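Local coordinates for cell division control protein 45 cdc45 putative (Entamoeba histolytica, PDB 6CC2) that probably acts in eukaryotic DNA replication as a subunit of the CMG helicase, in which Cdc45 joins Mcm2-7 and GINS, at residues I2-F8 against L124-Y130; M260-W265 against F397-I401. Residue numbers count along the deposited sequence, not the author numbering.

Contact 1: residues I2-F8 against L124-Y130. With EDO (1,2-ethanediol), chain I.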
loop_
_atom_site.group_PDB
_atom_site.type_symbol
_atom_site.label_atom_id
_atom_site.label_comp_id
_atom_site.label_asym_id
_atom_site.label_seq_id
_atom_site.Cartn_x
_atom_site.Cartn_y
_atom_site.Cartn_z
ATOM N N ILE A 2 -14.273 20.776 8.116
ATOM C CA ILE A 2 -13.155 20.109 8.789
ATOM C C ILE A 2 -13.554 19.823 10.234
ATOM O O ILE A 2 -13.997 20.729 10.957
ATOM C CB ILE A 2 -11.886 20.972 8.739
ATOM C CG1 ILE A 2 -11.439 21.197 7.291
ATOM C CG2 ILE A 2 -10.771 20.327 9.556
ATOM C CD1 ILE A 2 -11.034 19.956 6.570
ATOM N N ILE A 3 -13.414 18.564 10.646
ATOM C CA ILE A 3 -13.653 18.138 12.027
ATOM C C ILE A 3 -12.294 17.861 12.654
ATOM O O ILE A 3 -11.502 17.090 12.104
ATOM C CB ILE A 3 -14.539 16.879 12.091
ATOM C CG1 ILE A 3 -15.834 17.076 11.304
ATOM C CG2 ILE A 3 -14.852 16.512 13.533
ATOM C CD1 ILE A 3 -16.620 18.312 11.684
ATOM N N ASN A 4 -12.025 18.484 13.785
ATOM C CA ASN A 4 -10.768 18.313 14.496
ATOM C C ASN A 4 -11.055 17.767 15.896
ATOM O O ASN A 4 -12.189 17.436 16.234
ATOM C CB ASN A 4 -9.996 19.638 14.539
ATOM C CG ASN A 4 -10.597 20.635 15.504
ATOM O OD1 ASN A 4 -11.613 21.268 15.213
ATOM N ND2 ASN A 4 -9.968 20.789 16.659
ATOM N N GLY A 5 -10.007 17.683 16.715
ATOM C CA GLY A 5 -10.125 17.030 18.006
ATOM C C GLY A 5 -11.136 17.666 18.933
ATOM O O GLY A 5 -11.721 16.985 19.777
ATOM N N THR A 6 -11.336 18.979 18.815
ATOM C CA THR A 6 -12.300 19.640 19.674
ATOM C C THR A 6 -13.729 19.163 19.434
ATOM O O THR A 6 -14.604 19.468 20.254
ATOM C CB THR A 6 -12.220 21.157 19.474
ATOM O OG1 THR A 6 -12.932 21.813 20.526
ATOM C CG2 THR A 6 -12.822 21.554 18.137
ATOM N N SER A 7 -13.983 18.425 18.355
ATOM C CA SER A 7 -15.318 17.953 18.019
ATOM C C SER A 7 -15.477 16.446 18.155
ATOM O O SER A 7 -16.565 15.929 17.891
ATOM C CB SER A 7 -15.677 18.365 16.577
ATOM O OG SER A 7 -15.591 19.772 16.422
ATOM N N PHE A 8 -14.426 15.723 18.551
ATOM C CA PHE A 8 -14.520 14.267 18.591
ATOM C C PHE A 8 -15.556 13.808 19.614
ATOM O O PHE A 8 -16.267 12.820 19.391
ATOM C CB PHE A 8 -13.159 13.647 18.922
ATOM C CG PHE A 8 -12.128 13.770 17.829
ATOM C CD1 PHE A 8 -12.460 14.226 16.569
ATOM C CD2 PHE A 8 -10.814 13.414 18.082
ATOM C CE1 PHE A 8 -11.494 14.322 15.569
ATOM C CE2 PHE A 8 -9.839 13.513 17.094
ATOM C CZ PHE A 8 -10.188 13.973 15.840
ATOM N N LEU A 124 -14.953 16.097 7.327
ATOM C CA LEU A 124 -13.573 15.732 7.030
ATOM C C LEU A 124 -12.775 15.684 8.329
ATOM O O LEU A 124 -12.469 16.722 8.917
ATOM C CB LEU A 124 -12.961 16.741 6.058
ATOM C CG LEU A 124 -13.574 16.876 4.686
ATOM C CD1 LEU A 124 -13.192 18.205 4.052
ATOM C CD2 LEU A 124 -13.122 15.713 3.798
ATOM N N ILE A 125 -12.434 14.497 8.775
ATOM C CA ILE A 125 -11.818 14.317 10.087
ATOM C C ILE A 125 -10.309 14.470 9.977
ATOM O O ILE A 125 -9.656 13.822 9.143
ATOM C CB ILE A 125 -12.191 12.957 10.700
ATOM C CG1 ILE A 125 -13.696 12.869 10.884
ATOM C CG2 ILE A 125 -11.480 12.760 12.033
ATOM C CD1 ILE A 125 -14.168 11.494 11.327
ATOM N N THR A 126 -9.754 15.343 10.821
ATOM C CA THR A 126 -8.316 15.496 10.965
ATOM C C THR A 126 -7.980 15.407 12.446
ATOM O O THR A 126 -8.848 15.600 13.308
ATOM C CB THR A 126 -7.817 16.844 10.423
ATOM O OG1 THR A 126 -8.195 17.872 11.339
ATOM C CG2 THR A 126 -8.417 17.139 9.059
ATOM N N SER A 127 -6.713 15.132 12.737
ATOM C CA SER A 127 -6.279 14.920 14.114
ATOM C C SER A 127 -5.901 16.195 14.849
ATOM O O SER A 127 -5.660 16.141 16.065
ATOM C CB SER A 127 -5.088 13.969 14.136
ATOM O OG SER A 127 -3.945 14.617 13.605
ATOM N N ASN A 128 -5.847 17.336 14.164
ATOM C CA ASN A 128 -5.420 18.567 14.815
ATOM C C ASN A 128 -6.295 18.879 16.025
ATOM O O ASN A 128 -7.415 18.378 16.167
ATOM C CB ASN A 128 -5.487 19.744 13.841
ATOM C CG ASN A 128 -5.075 19.369 12.437
ATOM O OD1 ASN A 128 -3.965 18.886 12.206
ATOM N ND2 ASN A 128 -5.979 19.575 11.486
ATOM N N GLU A 129 -5.767 19.731 16.908
ATOM C CA GLU A 129 -6.522 20.243 18.043
ATOM C C GLU A 129 -6.862 21.721 17.919
ATOM O O GLU A 129 -7.647 22.228 18.729
ATOM C CB GLU A 129 -5.743 20.026 19.350
ATOM C CG GLU A 129 -5.669 18.579 19.818
ATOM C CD GLU A 129 -7.007 18.044 20.298
ATOM O OE1 GLU A 129 -7.865 18.852 20.719
ATOM O OE2 GLU A 129 -7.200 16.811 20.247
ATOM N N TYR A 130 -6.295 22.426 16.943
ATOM C CA TYR A 130 -6.537 23.858 16.807
ATOM C C TYR A 130 -7.985 24.145 16.416
ATOM O O TYR A 130 -8.623 23.349 15.727
ATOM C CB TYR A 130 -5.576 24.476 15.782
ATOM C CG TYR A 130 -5.543 23.787 14.434
ATOM C CD1 TYR A 130 -6.672 23.739 13.625
ATOM C CD2 TYR A 130 -4.375 23.208 13.960
ATOM C CE1 TYR A 130 -6.645 23.112 12.394
ATOM C CE2 TYR A 130 -4.341 22.587 12.727
ATOM C CZ TYR A 130 -5.477 22.544 11.948
ATOM O OH TYR A 130 -5.450 21.923 10.719
HETATM C C1 EDO I . -9.491 25.154 12.421
HETATM O O1 EDO I . -8.861 25.752 13.559
HETATM C C2 EDO I . -8.695 25.472 11.160
HETATM O O2 EDO I . -9.196 24.693 10.071
#
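Two short parallel strands set the register here: Ile2 lies across from Leu124 and Ile3 across from Ile125, each pair with CA atoms 4.7 Å apart. Ile3 N donates to Leu124 O (2.7 Å, 173°) and Ile3 O accepts from Thr126 N (2.8 Å, 170°). On one face of the sheet Ile2 CD1 meets Leu124 CD1 at 3.8 Å, with Phe112 touching both side chains. On the other, Ile3 CB lies 4.3 Å from Ile125 CG1. The Phe8 ring fills the hollow above Ile125 and Thr126, with CE1 3.9 Å from Ile125 CG2 and CZ, at the ring edge, 3.3 Å from Thr126 O; Ile189 of helix 182-192 also touches it. Beyond the strands Gly5 N bonds to Asn128 O (2.7 Å). An ideal CB on Gly5 would fall 2.2 Å from Glu129 OE2, although that side chain is poorly ordered. Strand 2-3 thus forms the edge of a six-stranded parallel sheet flanked by helices, an alpha/beta arrangement consistent with the DHH-like N-terminal domain of Cdc45.

Contact 2: residues M260-W265 against F397-I401. With EDO (1,2-ethanediol), chain K.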
loop_
_atom_site.group_PDB
_atom_site.type_symbol
_atom_site.label_atom_id
_atom_site.label_comp_id
_atom_site.label_asym_id
_atom_site.label_seq_id
_atom_site.Cartn_x
_atom_site.Cartn_y
_atom_site.Cartn_z
HETATM N N MSE A 260 13.733 -5.906 2.873
HETATM C CA MSE A 260 12.396 -6.505 2.906
HETATM C C MSE A 260 12.367 -7.894 3.502
HETATM O O MSE A 260 12.996 -8.834 2.964
HETATM C CB MSE A 260 11.835 -6.574 1.443
HETATM C CG MSE A 260 10.543 -7.345 1.357
HETATM SE SE MSE A 260 9.825 -7.288 -0.476
HETATM C CE MSE A 260 11.327 -7.841 -1.492
ATOM N N LEU A 261 11.653 -8.041 4.622
ATOM C CA LEU A 261 11.410 -9.319 5.275
ATOM C C LEU A 261 12.692 -10.081 5.619
ATOM O O LEU A 261 12.676 -11.299 5.721
ATOM C CB LEU A 261 10.487 -10.199 4.417
ATOM C CG LEU A 261 9.048 -9.698 4.338
ATOM C CD1 LEU A 261 8.243 -10.614 3.407
ATOM C CD2 LEU A 261 8.393 -9.658 5.697
ATOM N N LEU A 262 13.792 -9.356 5.842
ATOM C CA LEU A 262 15.086 -9.986 6.084
ATOM C C LEU A 262 15.014 -11.084 7.149
ATOM O O LEU A 262 15.503 -12.190 6.937
ATOM C CB LEU A 262 16.093 -8.911 6.482
ATOM C CG LEU A 262 17.525 -9.361 6.834
ATOM C CD1 LEU A 262 18.173 -10.023 5.636
ATOM C CD2 LEU A 262 18.368 -8.202 7.342
ATOM N N ARG A 263 14.450 -10.787 8.319
ATOM C CA ARG A 263 14.416 -11.767 9.390
ATOM C C ARG A 263 13.611 -13.000 9.024
ATOM O O ARG A 263 13.800 -14.052 9.630
ATOM C CB ARG A 263 13.866 -11.127 10.666
ATOM C CG ARG A 263 14.852 -10.219 11.381
ATOM C CD ARG A 263 14.231 -9.587 12.645
ATOM N NE ARG A 263 13.114 -8.722 12.258
ATOM C CZ ARG A 263 13.259 -7.487 11.797
ATOM N NH1 ARG A 263 14.458 -6.928 11.700
ATOM N NH2 ARG A 263 12.190 -6.798 11.438
ATOM N N HIS A 264 12.737 -12.903 8.026
ATOM C CA HIS A 264 11.850 -13.993 7.626
ATOM C C HIS A 264 12.241 -14.566 6.272
ATOM O O HIS A 264 11.457 -15.277 5.626
ATOM C CB HIS A 264 10.418 -13.463 7.643
ATOM C CG HIS A 264 10.139 -12.676 8.879
ATOM N ND1 HIS A 264 10.031 -13.267 10.123
ATOM C CD2 HIS A 264 10.048 -11.343 9.089
ATOM C CE1 HIS A 264 9.856 -12.320 11.034
ATOM N NE2 HIS A 264 9.893 -11.150 10.433
ATOM N N TRP A 265 13.458 -14.295 5.844
ATOM C CA TRP A 265 13.923 -14.680 4.516
ATOM C C TRP A 265 15.387 -15.074 4.646
ATOM O O TRP A 265 15.785 -15.691 5.650
ATOM C CB TRP A 265 13.719 -13.523 3.546
ATOM C CG TRP A 265 13.552 -13.869 2.116
ATOM C CD1 TRP A 265 13.737 -15.067 1.523
ATOM C CD2 TRP A 265 13.095 -12.972 1.085
ATOM N NE1 TRP A 265 13.444 -14.985 0.173
ATOM C CE2 TRP A 265 13.063 -13.702 -0.116
ATOM C CE3 TRP A 265 12.730 -11.630 1.071
ATOM C CZ2 TRP A 265 12.665 -13.135 -1.320
ATOM C CZ3 TRP A 265 12.343 -11.072 -0.125
ATOM C CH2 TRP A 265 12.308 -11.825 -1.300
ATOM N N PHE A 397 4.116 -13.735 4.810
ATOM C CA PHE A 397 5.520 -13.686 4.427
ATOM C C PHE A 397 5.754 -14.524 3.171
ATOM O O PHE A 397 6.425 -14.090 2.228
ATOM C CB PHE A 397 6.421 -14.203 5.549
ATOM C CG PHE A 397 6.363 -13.406 6.830
ATOM C CD1 PHE A 397 5.999 -12.071 6.846
ATOM C CD2 PHE A 397 6.687 -14.018 8.039
ATOM C CE1 PHE A 397 5.941 -11.372 8.044
ATOM C CE2 PHE A 397 6.643 -13.321 9.229
ATOM C CZ PHE A 397 6.280 -11.987 9.232
ATOM N N ALA A 398 5.177 -15.733 3.137
ATOM C CA ALA A 398 5.411 -16.618 1.993
ATOM C C ALA A 398 4.829 -16.035 0.713
ATOM O O ALA A 398 5.466 -16.105 -0.356
ATOM C CB ALA A 398 4.812 -17.998 2.260
ATOM N N LYS A 399 3.614 -15.475 0.794
ATOM C CA LYS A 399 3.001 -14.900 -0.397
ATOM C C LYS A 399 3.822 -13.719 -0.909
ATOM O O LYS A 399 4.051 -13.585 -2.125
ATOM C CB LYS A 399 1.572 -14.456 -0.106
ATOM C CG LYS A 399 0.810 -13.987 -1.339
ATOM C CD LYS A 399 -0.651 -13.603 -0.988
ATOM C CE LYS A 399 -1.404 -13.122 -2.226
ATOM N NZ LYS A 399 -2.814 -12.730 -1.900
ATOM N N CYS A 400 4.287 -12.867 0.009
ATOM C CA CYS A 400 5.103 -11.724 -0.377
ATOM C C CYS A 400 6.409 -12.176 -1.020
ATOM O O CYS A 400 6.846 -11.617 -2.026
ATOM C CB CYS A 400 5.370 -10.860 0.875
ATOM S SG CYS A 400 6.219 -9.345 0.545
ATOM N N ILE A 401 7.067 -13.162 -0.416
ATOM C CA ILE A 401 8.336 -13.647 -0.938
ATOM C C ILE A 401 8.152 -14.246 -2.328
ATOM O O ILE A 401 8.897 -13.939 -3.262
ATOM C CB ILE A 401 8.952 -14.663 0.037
ATOM C CG1 ILE A 401 9.549 -13.919 1.245
ATOM C CG2 ILE A 401 9.999 -15.511 -0.663
ATOM C CD1 ILE A 401 9.944 -14.832 2.395
HETATM C C1 EDO K . 18.859 -6.411 10.992
HETATM O O1 EDO K . 19.766 -6.289 12.094
HETATM C C2 EDO K . 17.925 -7.592 11.236
HETATM O O2 EDO K . 17.270 -7.439 12.501
#
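Aromatic contacts come first. The rings of His264 and Phe397 form an offset stack, their centroids 4.2 Å apart and their planes inclined by only 19°, and His264 CB adds a CH-pi contact at 4.2 Å from the Phe397 centroid, 26° off the ring normal. A second CH-pi contact runs the other way, from helix to loop: Ile401 CG1 stands 3.8 Å from the centroid of the six-membered ring of Trp265, 15° off its normal and so over the ring face.

Apolar contacts lie between the ring stack and the CH-pi contact of Ile401 with Trp265. Leu261 reaches Phe397 through CD2, 3.6 Å from Phe397 CD1, while its CD1 lies 3.7 Å from Cys400 SG and 4.2 Å from Ile401 CG1. Selenomethionine Met260 extends the patch, its SE 4.3 Å from Cys400 SG. Phe397, Cys400 and Ile401, at positions i, i+3 and i+4, all direct their CA-CB bonds toward the loop, as expected for one face of a helix.

Polar interactions shape the loop rather than cross the interface. His264 N bonds to Leu261 O (2.8 Å) and Trp265 N to Leu262 O (3.1 Å), giving a tight turn. Arg263 makes salt bridges with Asp256 and Asp356, and its NH1 also donates to O2 of a 1,2-ethanediol (3.0 Å), probably from the crystallisation liquor.

No hydrogen bond joins the two segments, so the loop before helix 267-273 rests against helix 393-417 through dispersion and ring contacts, while the charge of Arg263 is met outside the two segments by Asp256 and Asp356.

Overall arrangement
Contacts 1 and 2 lie on opposite sides of the chain's centre, their own centres 38 Å apart and their nearest atoms about 27 Å apart, and they share no helix or strand. Contact 1 is the more peripheral, its centre about 25 Å from the centre of the chain, against about 16 Å for the centre of contact 2. Both are partly buried, but three touching residues of contact 1 are exposed and none of contact 2. The chemistry follows the elements joined: at a sheet edge, backbone hydrogen bonds fix the register, whereas the loop of contact 2 meets its helix mainly through side chains, with no hydrogen bond between the segments. The buried areas, 532 and 402 Å², are nevertheless of similar order.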